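PDB 5FJL: fiber protein from Raptor siadenovirus a, which forms the trimeric head domain of the adenovirus fibre, the capsid spike that probably attaches the virion to a receptor on the host cell. Local coordinates for residues L45-N53 / T85-S93; T95-E105 / T143-K154. One frame throughout, in Å; residues are numbered along the deposited sequence. Where two conformers were deposited one is given.

Interaction 1 of 2, residues L45-N53 / T85-S93; sequences LTKSGGVIN and TFKGADFKS
A type I beta turn running from Thr46 to Gly49, between strands 38-45 and 51-59 of the fibre head, meets a 3-10 turn, residues 88-90, around the buried carboxylate of Asp90. Asp90 OD1 takes two bonds from Ser48: the hydroxyl OG, 2.6 Å from OD1, comes in on the syn side and close to the carboxylate plane, while the backbone N of Ser48 lies 3.0 Å from OD1, nearly in line with its C-O bond. Ser48 reaches back in this way because OG sits between its own backbone N and carbonyl carbon (chi1 66°). The other oxygen, OD2, accepts a hydrogen bond from the backbone N of Lys87 at 2.8 Å, from well above the carboxylate plane, and a water joins OD2 to Thr46 OG1. Bonds to both oxygens should restrain rotation of the carboxylate. Lys47 lies across the end of the 3-10 turn, its chain bent at chi3 (-73°), and its NZ donates to Phe91 O at 2.9 Å from above the carbonyl plane. Beneath the polar layer Ile52 CD1 meets the edge of the Phe86 ring, 3.6 Å from CE2, and Thr46 CG2 approaches the same ring obliquely. Phe86 continues inward onto Met161 and Ile163 of strand 160-171 and onto Ile102 of strand 99-103, while Thr46 and Ile52 both rest on Leu104.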
loop_
_atom_site.group_PDB
_atom_site.type_symbol
_atom_site.label_atom_id
_atom_site.label_comp_id
_atom_site.label_asym_id
_atom_site.label_seq_id
_atom_site.Cartn_x
_atom_site.Cartn_y
_atom_site.Cartn_z
ATOM N N LEU A 45 -0.179 20.931 -14.062
ATOM C CA LEU A 45 -1.159 20.888 -15.145
ATOM C C LEU A 45 -1.007 19.591 -15.916
ATOM O O LEU A 45 0.125 19.191 -16.232
ATOM C CB LEU A 45 -0.999 22.070 -16.123
ATOM C CG LEU A 45 -1.662 23.420 -15.765
ATOM C CD1 LEU A 45 -3.146 23.381 -16.027
ATOM C CD2 LEU A 45 -1.400 23.826 -14.372
ATOM N N THR A 46 -2.118 18.974 -16.258
ATOM C CA THR A 46 -2.136 17.806 -17.144
ATOM C C THR A 46 -2.315 18.255 -18.607
ATOM O O THR A 46 -2.635 19.434 -18.882
ATOM C CB THR A 46 -3.301 16.879 -16.808
ATOM O OG1 THR A 46 -4.517 17.583 -17.048
ATOM C CG2 THR A 46 -3.296 16.427 -15.333
ATOM N N LYS A 47 -2.154 17.331 -19.541
ATOM C CA LYS A 47 -2.270 17.662 -20.983
ATOM C C LYS A 47 -3.617 18.213 -21.337
ATOM O O LYS A 47 -3.689 19.085 -22.209
ATOM C CB LYS A 47 -1.956 16.480 -21.872
ATOM C CG LYS A 47 -0.491 16.146 -21.842
ATOM C CD LYS A 47 -0.068 15.211 -22.979
ATOM C CE LYS A 47 -0.538 13.811 -22.778
ATOM N NZ LYS A 47 -0.422 13.002 -24.038
ATOM N N SER A 48 -4.683 17.776 -20.680
ATOM C CA SER A 48 -6.035 18.231 -20.999
ATOM C C SER A 48 -6.365 19.538 -20.267
ATOM O O SER A 48 -7.499 20.029 -20.385
ATOM C CB SER A 48 -7.084 17.170 -20.661
ATOM O OG SER A 48 -7.161 16.951 -19.259
ATOM N N GLY A 49 -5.425 20.067 -19.497
ATOM C CA GLY A 49 -5.648 21.297 -18.732
ATOM C C GLY A 49 -6.162 21.146 -17.328
ATOM O O GLY A 49 -6.589 22.150 -16.672
ATOM N N GLY A 50 -6.138 19.950 -16.770
ATOM C CA GLY A 50 -6.537 19.690 -15.405
ATOM C C GLY A 50 -5.459 20.176 -14.449
ATOM O O GLY A 50 -4.264 20.186 -14.790
ATOM N N VAL A 51 -5.873 20.601 -13.262
ATOM C CA VAL A 51 -4.955 21.039 -12.222
ATOM C C VAL A 51 -4.940 20.004 -11.101
ATOM O O VAL A 51 -6.010 19.644 -10.588
ATOM C CB VAL A 51 -5.371 22.413 -11.650
ATOM C CG1 VAL A 51 -4.461 22.857 -10.506
ATOM C CG2 VAL A 51 -5.399 23.455 -12.762
ATOM N N ILE A 52 -3.748 19.551 -10.745
ATOM C CA ILE A 52 -3.480 18.650 -9.611
ATOM C C ILE A 52 -2.816 19.495 -8.543
ATOM O O ILE A 52 -1.705 19.934 -8.727
ATOM C CB ILE A 52 -2.480 17.499 -9.964
ATOM C CG1 ILE A 52 -3.006 16.566 -11.058
ATOM C CG2 ILE A 52 -2.126 16.679 -8.711
ATOM C CD1 ILE A 52 -1.912 15.653 -11.586
ATOM N N ASN A 53 -3.459 19.677 -7.414
ATOM C CA ASN A 53 -2.864 20.425 -6.306
ATOM C C ASN A 53 -2.220 19.459 -5.358
ATOM O O ASN A 53 -2.713 18.318 -5.174
ATOM C CB ASN A 53 -3.947 21.212 -5.566
ATOM C CG ASN A 53 -4.505 22.315 -6.419
ATOM O OD1 ASN A 53 -3.797 23.209 -6.821
ATOM N ND2 ASN A 53 -5.740 22.141 -6.847
ATOM N N THR A 85 -9.780 12.887 -11.060
ATOM C CA THR A 85 -10.102 12.299 -12.354
ATOM C C THR A 85 -9.136 12.756 -13.430
ATOM O O THR A 85 -8.852 13.952 -13.596
ATOM C CB THR A 85 -11.541 12.662 -12.748
ATOM O OG1 THR A 85 -12.435 12.088 -11.778
ATOM C CG2 THR A 85 -11.919 12.180 -14.151
ATOM N N PHE A 86 -8.616 11.771 -14.146
ATOM C CA PHE A 86 -7.784 11.981 -15.331
ATOM C C PHE A 86 -8.537 11.484 -16.553
ATOM O O PHE A 86 -9.265 10.482 -16.488
ATOM C CB PHE A 86 -6.461 11.224 -15.218
ATOM C CG PHE A 86 -5.595 11.711 -14.101
ATOM C CD1 PHE A 86 -5.834 11.346 -12.786
ATOM C CD2 PHE A 86 -4.594 12.632 -14.339
ATOM C CE1 PHE A 86 -5.070 11.851 -11.748
ATOM C CE2 PHE A 86 -3.798 13.120 -13.316
ATOM C CZ PHE A 86 -4.026 12.743 -12.018
ATOM N N LYS A 87 -8.342 12.139 -17.674
ATOM C CA LYS A 87 -8.894 11.718 -18.942
ATOM C C LYS A 87 -7.910 10.825 -19.673
ATOM O O LYS A 87 -6.698 10.956 -19.478
ATOM C CB LYS A 87 -9.162 12.950 -19.828
ATOM C CG LYS A 87 -10.163 13.912 -19.235
ATOM C CD LYS A 87 -10.461 15.062 -20.212
ATOM C CE LYS A 87 -11.276 14.624 -21.453
ATOM N NZ LYS A 87 -12.678 14.052 -21.326
ATOM N N GLY A 88 -8.387 10.002 -20.606
ATOM C CA GLY A 88 -7.459 9.305 -21.494
ATOM C C GLY A 88 -6.423 10.211 -22.156
ATOM O O GLY A 88 -5.255 9.842 -22.326
ATOM N N ALA A 89 -6.855 11.421 -22.501
ATOM C CA ALA A 89 -6.008 12.423 -23.119
ATOM C C ALA A 89 -4.858 12.878 -22.249
ATOM O O ALA A 89 -3.927 13.500 -22.778
ATOM C CB ALA A 89 -6.833 13.627 -23.527
ATOM N N ASP A 90 -4.903 12.607 -20.937
ATOM C CA ASP A 90 -3.836 12.998 -20.043
ATOM C C ASP A 90 -2.641 12.039 -20.073
ATOM O O ASP A 90 -1.588 12.351 -19.539
ATOM C CB ASP A 90 -4.345 13.092 -18.609
ATOM C CG ASP A 90 -5.342 14.195 -18.406
ATOM O OD1 ASP A 90 -5.180 15.244 -19.076
ATOM O OD2 ASP A 90 -6.263 14.059 -17.563
ATOM N N PHE A 91 -2.819 10.850 -20.669
ATOM C CA PHE A 91 -1.778 9.842 -20.663
ATOM C C PHE A 91 -0.890 9.986 -21.891
ATOM O O PHE A 91 -1.325 10.520 -22.929
ATOM C CB PHE A 91 -2.408 8.454 -20.616
ATOM C CG PHE A 91 -3.093 8.146 -19.303
ATOM C CD1 PHE A 91 -4.421 8.507 -19.114
ATOM C CD2 PHE A 91 -2.391 7.562 -18.277
ATOM C CE1 PHE A 91 -5.050 8.249 -17.915
ATOM C CE2 PHE A 91 -3.010 7.298 -17.057
ATOM C CZ PHE A 91 -4.339 7.658 -16.880
ATOM N N LYS A 92 0.337 9.498 -21.797
ATOM C CA LYS A 92 1.220 9.475 -22.981
ATOM C C LYS A 92 0.572 8.635 -24.067
ATOM O O LYS A 92 0.531 9.036 -25.261
ATOM C CB LYS A 92 2.600 8.960 -22.616
ATOM C CG LYS A 92 3.554 8.957 -23.807
ATOM C CD LYS A 92 4.964 8.667 -23.331
ATOM C CE LYS A 92 5.927 8.507 -24.506
ATOM N NZ LYS A 92 6.385 9.854 -24.937
ATOM N N SER A 93 0.063 7.483 -23.694
ATOM C CA SER A 93 -0.717 6.628 -24.512
ATOM C C SER A 93 -1.998 6.279 -23.749
ATOM O O SER A 93 -1.923 5.911 -22.590
ATOM C CB SER A 93 0.123 5.350 -24.794
ATOM O OG SER A 93 -0.712 4.284 -25.189
HETATM O O HOH W 1 -6.778 16.234 -16.157
HETATM O O HOH W 2 -1.129 14.919 -18.584
HETATM O O HOH W 3 -3.202 13.962 -25.296
#

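Interaction 2 of 2, residues T95-E105 / T143-K154; sequences TLKDELLIPLE and TPFLVVLRSESK
Leu100 pairs with Val148, and Ile102 with Leu146, as hydrogen-bonded pairs of the antiparallel strands 99-103 and 144-149. Leu100 N lies 2.8 Å from Val148 O, and Leu104 N lies 2.8 Å from Pro144 O, extending the ladder beyond the last pair. At the other end Arg150 N gives an almost straight bond to Asp98 O, and Lys154 N binds Leu96 O at 2.8 Å.

Apolar contacts divide between the two faces. Ile102 and Leu146 lie side by side, CD1 to CD2 4.0 Å, on the face that also carries Leu100 and Val148. On the opposite face Leu101 CD2 meets Val147 CG2 at 3.8 Å, and the Phe145 ring crosses Pro103 at a slant, CE2 to CB 3.7 Å.

Polar contacts at the loop end centre on Arg150. The bend of Arg150 at chi3 (55°) turns its guanidinium under Leu96, whose CD1 lies over one face, 3.5 Å from CZ. NH1 donates to Lys97 O at 2.9 Å, with that oxygen in the guanidinium plane; NE forms a salt bridge with Glu130, and Phe121 adds a cation-pi contact. Arg129 of the second subunit binds the carbonyls of Asp98 and Arg150, while Glu99, Leu101, Phe145 and Leu149 pack on that subunit. The arrangement is an antiparallel strand pair of the fibre-head beta-sandwich, one face inward and the other at the trimer interface.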
loop_
_atom_site.group_PDB
_atom_site.type_symbol
_atom_site.label_atom_id
_atom_site.label_comp_id
_atom_site.label_asym_id
_atom_site.label_seq_id
_atom_site.Cartn_x
_atom_site.Cartn_y
_atom_site.Cartn_z
ATOM N N THR A 95 -3.966 3.674 -24.222
ATOM C CA THR A 95 -4.239 2.261 -24.059
ATOM C C THR A 95 -4.082 1.854 -22.607
ATOM O O THR A 95 -3.160 2.328 -21.930
ATOM C CB THR A 95 -3.285 1.401 -24.905
ATOM O OG1 THR A 95 -3.233 1.934 -26.234
ATOM C CG2 THR A 95 -3.775 -0.038 -24.911
ATOM N N LEU A 96 -4.949 0.964 -22.160
ATOM C CA LEU A 96 -4.966 0.510 -20.772
ATOM C C LEU A 96 -3.879 -0.549 -20.514
ATOM O O LEU A 96 -4.173 -1.704 -20.184
ATOM C CB LEU A 96 -6.365 0.041 -20.391
ATOM C CG LEU A 96 -6.644 -0.307 -18.920
ATOM C CD1 LEU A 96 -6.114 0.757 -18.002
ATOM C CD2 LEU A 96 -8.149 -0.540 -18.706
ATOM N N LYS A 97 -2.649 -0.089 -20.623
ATOM C CA LYS A 97 -1.469 -0.904 -20.431
ATOM C C LYS A 97 -1.250 -1.179 -18.945
ATOM O O LYS A 97 -1.872 -0.545 -18.079
ATOM C CB LYS A 97 -0.236 -0.152 -20.968
ATOM C CG LYS A 97 -0.303 0.253 -22.438
ATOM C CD LYS A 97 0.837 1.196 -22.829
ATOM C CE LYS A 97 0.703 2.619 -22.274
ATOM N NZ LYS A 97 -0.610 3.304 -22.503
ATOM N N ASP A 98 -0.304 -2.050 -18.638
ATOM C CA ASP A 98 0.044 -2.283 -17.217
ATOM C C ASP A 98 1.065 -1.276 -16.639
ATOM O O ASP A 98 1.416 -1.320 -15.444
ATOM C CB ASP A 98 0.454 -3.739 -16.990
ATOM C CG ASP A 98 1.731 -4.112 -17.672
ATOM O OD1 ASP A 98 2.544 -3.272 -18.047
ATOM O OD2 ASP A 98 1.924 -5.349 -17.829
ATOM N N GLU A 99 1.502 -0.323 -17.464
ATOM C CA GLU A 99 2.334 0.792 -17.064
ATOM C C GLU A 99 1.753 1.994 -17.778
ATOM O O GLU A 99 1.628 1.968 -19.017
ATOM C CB GLU A 99 3.791 0.672 -17.551
ATOM C CG GLU A 99 4.659 -0.453 -17.086
ATOM C CD GLU A 99 5.950 -0.595 -17.937
ATOM O OE1 GLU A 99 6.120 0.068 -18.997
ATOM O OE2 GLU A 99 6.807 -1.382 -17.520
ATOM N N LEU A 100 1.444 3.050 -17.040
ATOM C CA LEU A 100 0.857 4.251 -17.625
ATOM C C LEU A 100 1.656 5.460 -17.197
ATOM O O LEU A 100 2.118 5.559 -16.055
ATOM C CB LEU A 100 -0.583 4.385 -17.119
ATOM C CG LEU A 100 -1.531 3.244 -17.431
ATOM C CD1 LEU A 100 -2.823 3.451 -16.674
ATOM C CD2 LEU A 100 -1.800 3.223 -18.920
ATOM N N LEU A 101 1.791 6.432 -18.106
ATOM C CA LEU A 101 2.575 7.640 -17.892
ATOM C C LEU A 101 1.714 8.874 -18.080
ATOM O O LEU A 101 1.070 9.010 -19.107
ATOM C CB LEU A 101 3.738 7.716 -18.896
ATOM C CG LEU A 101 4.759 6.586 -18.851
ATOM C CD1 LEU A 101 5.939 6.912 -19.755
ATOM C CD2 LEU A 101 5.286 6.317 -17.469
ATOM N N ILE A 102 1.715 9.763 -17.100
ATOM C CA ILE A 102 0.970 11.021 -17.177
ATOM C C ILE A 102 1.998 12.143 -17.121
ATOM O O ILE A 102 2.521 12.456 -16.062
ATOM C CB ILE A 102 -0.026 11.124 -15.986
ATOM C CG1 ILE A 102 -1.014 9.946 -15.993
ATOM C CG2 ILE A 102 -0.757 12.461 -16.041
ATOM C CD1 ILE A 102 -1.799 9.771 -14.693
ATOM N N PRO A 103 2.274 12.792 -18.275
ATOM C CA PRO A 103 3.240 13.883 -18.249
ATOM C C PRO A 103 2.614 15.146 -17.666
ATOM O O PRO A 103 1.439 15.434 -17.970
ATOM C CB PRO A 103 3.568 14.079 -19.754
ATOM C CG PRO A 103 2.383 13.596 -20.431
ATOM C CD PRO A 103 1.861 12.425 -19.624
ATOM N N LEU A 104 3.353 15.850 -16.844
ATOM C CA LEU A 104 2.846 17.011 -16.121
ATOM C C LEU A 104 3.656 18.251 -16.480
ATOM O O LEU A 104 4.765 18.151 -17.027
ATOM C CB LEU A 104 2.899 16.731 -14.621
ATOM C CG LEU A 104 2.053 15.523 -14.156
ATOM C CD1 LEU A 104 2.423 15.182 -12.734
ATOM C CD2 LEU A 104 0.577 15.768 -14.307
ATOM N N GLU A 105 3.118 19.411 -16.156
ATOM C CA GLU A 105 3.850 20.674 -16.209
ATOM C C GLU A 105 3.642 21.412 -14.915
ATOM O O GLU A 105 2.538 21.410 -14.374
ATOM C CB GLU A 105 3.307 21.526 -17.359
ATOM C CG GLU A 105 3.621 20.962 -18.725
ATOM C CD GLU A 105 3.293 21.882 -19.899
ATOM O OE1 GLU A 105 3.078 23.096 -19.705
ATOM O OE2 GLU A 105 3.288 21.358 -21.043
ATOM N N THR A 143 11.141 16.644 -17.271
ATOM C CA THR A 143 9.672 16.617 -17.335
ATOM C C THR A 143 9.146 15.839 -16.100
ATOM O O THR A 143 9.570 14.705 -15.869
ATOM C CB THR A 143 9.186 15.906 -18.578
ATOM O OG1 THR A 143 9.729 16.556 -19.745
ATOM C CG2 THR A 143 7.652 15.896 -18.665
ATOM N N PRO A 144 8.235 16.428 -15.336
ATOM C CA PRO A 144 7.542 15.674 -14.251
ATOM C C PRO A 144 6.540 14.685 -14.828
ATOM O O PRO A 144 5.801 14.995 -15.772
ATOM C CB PRO A 144 6.821 16.761 -13.436
ATOM C CG PRO A 144 6.772 17.952 -14.325
ATOM C CD PRO A 144 7.751 17.817 -15.425
ATOM N N PHE A 145 6.506 13.482 -14.235
ATOM C CA PHE A 145 5.533 12.468 -14.579
ATOM C C PHE A 145 4.875 11.894 -13.326
ATOM O O PHE A 145 5.500 11.818 -12.264
ATOM C CB PHE A 145 6.199 11.280 -15.273
ATOM C CG PHE A 145 6.473 11.499 -16.737
ATOM C CD1 PHE A 145 7.630 12.116 -17.119
ATOM C CD2 PHE A 145 5.591 11.064 -17.701
ATOM C CE1 PHE A 145 7.895 12.306 -18.478
ATOM C CE2 PHE A 145 5.839 11.247 -19.051
ATOM C CZ PHE A 145 7.000 11.869 -19.420
ATOM N N LEU A 146 3.624 11.517 -13.494
ATOM C CA LEU A 146 2.967 10.553 -12.579
ATOM C C LEU A 146 2.866 9.229 -13.294
ATOM O O LEU A 146 2.349 9.148 -14.410
ATOM C CB LEU A 146 1.581 11.070 -12.197
ATOM C CG LEU A 146 0.741 10.148 -11.282
ATOM C CD1 LEU A 146 1.467 9.801 -9.990
ATOM C CD2 LEU A 146 -0.617 10.777 -10.965
ATOM N N VAL A 147 3.389 8.174 -12.684
ATOM C CA VAL A 147 3.429 6.850 -13.275
ATOM C C VAL A 147 2.476 5.961 -12.507
ATOM O O VAL A 147 2.456 6.029 -11.267
ATOM C CB VAL A 147 4.847 6.260 -13.179
ATOM C CG1 VAL A 147 4.901 4.850 -13.753
ATOM C CG2 VAL A 147 5.848 7.205 -13.860
ATOM N N VAL A 148 1.688 5.173 -13.234
ATOM C CA VAL A 148 0.731 4.258 -12.609
ATOM C C VAL A 148 1.083 2.865 -13.065
ATOM O O VAL A 148 1.195 2.611 -14.273
ATOM C CB VAL A 148 -0.709 4.578 -13.003
ATOM C CG1 VAL A 148 -1.714 3.680 -12.287
ATOM C CG2 VAL A 148 -1.046 6.042 -12.733
ATOM N N LEU A 149 1.261 1.948 -12.110
ATOM C CA LEU A 149 1.553 0.551 -12.421
ATOM C C LEU A 149 0.381 -0.315 -12.056
ATOM O O LEU A 149 -0.181 -0.194 -10.970
ATOM C CB LEU A 149 2.771 0.056 -11.678
ATOM C CG LEU A 149 4.058 0.834 -11.872
ATOM C CD1 LEU A 149 5.181 0.117 -11.119
ATOM C CD2 LEU A 149 4.441 0.895 -13.335
ATOM N N ARG A 150 -0.033 -1.186 -12.962
ATOM C CA ARG A 150 -1.195 -2.033 -12.813
ATOM C C ARG A 150 -0.816 -3.490 -12.968
ATOM O O ARG A 150 0.289 -3.809 -13.451
ATOM C CB ARG A 150 -2.234 -1.689 -13.878
ATOM C CG ARG A 150 -2.735 -0.247 -13.865
ATOM C CD ARG A 150 -3.662 0.055 -15.027
ATOM N NE ARG A 150 -4.754 -0.891 -15.048
ATOM C CZ ARG A 150 -4.927 -1.856 -15.932
ATOM N NH1 ARG A 150 -4.097 -2.012 -16.959
ATOM N NH2 ARG A 150 -5.939 -2.717 -15.795
ATOM N N SER A 151 -1.727 -4.369 -12.583
ATOM C CA SER A 151 -1.516 -5.824 -12.696
ATOM C C SER A 151 -1.748 -6.374 -14.089
ATOM O O SER A 151 -1.011 -7.284 -14.548
ATOM C CB SER A 151 -2.444 -6.582 -11.756
ATOM O OG SER A 151 -2.296 -7.983 -11.982
ATOM N N GLU A 152 -2.774 -5.873 -14.778
ATOM C CA GLU A 152 -3.259 -6.521 -16.016
ATOM C C GLU A 152 -3.564 -5.589 -17.178
ATOM O O GLU A 152 -4.551 -4.830 -17.116
ATOM C CB GLU A 152 -4.506 -7.336 -15.707
ATOM C CG GLU A 152 -4.787 -8.401 -16.765
ATOM C CD GLU A 152 -6.165 -9.022 -16.624
ATOM O OE1 GLU A 152 -6.628 -9.234 -15.470
ATOM O OE2 GLU A 152 -6.789 -9.278 -17.683
ATOM N N SER A 153 -2.792 -5.690 -18.251
ATOM C CA SER A 153 -3.045 -4.910 -19.467
ATOM C C SER A 153 -4.334 -5.341 -20.164
ATOM O O SER A 153 -4.735 -6.510 -20.081
ATOM C CB SER A 153 -1.874 -4.984 -20.443
ATOM O OG SER A 153 -1.791 -6.284 -20.973
ATOM N N LYS A 154 -5.004 -4.363 -20.776
ATOM C CA LYS A 154 -6.225 -4.590 -21.543
ATOM C C LYS A 154 -6.045 -3.898 -22.878
ATOM O O LYS A 154 -5.468 -2.802 -22.947
ATOM C CB LYS A 154 -7.457 -3.982 -20.854
ATOM C CG LYS A 154 -7.684 -4.393 -19.411
ATOM C CD LYS A 154 -8.172 -5.816 -19.292
ATOM C CE LYS A 154 -8.402 -6.106 -17.823
ATOM N NZ LYS A 154 -8.873 -7.493 -17.616
HETATM O O HOH W 4 -0.168 -7.153 -17.848
#

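The two interactions illustrate how a beta domain is closed by different means in different places. Both are partly buried. Interaction 1, more exposed at its turn residues, relies on side-chain polar bonds and water above a small apolar layer; interaction 2, more buried along its strands, joins them through their backbones, buries nearly three times the surface and meets the second subunit along one face and at its loop end, whereas interaction 1 touches that subunit through Lys92. They share neighbours: Phe91 CE2 packs 3.5 Å from Ile102 CG1, and probable backbone hydrogen bonds link Lys92 N to Leu101 O and Leu45 N to Glu105 O. Strand 99-103 therefore has residues 85-93 beside it as well as strand 144-149.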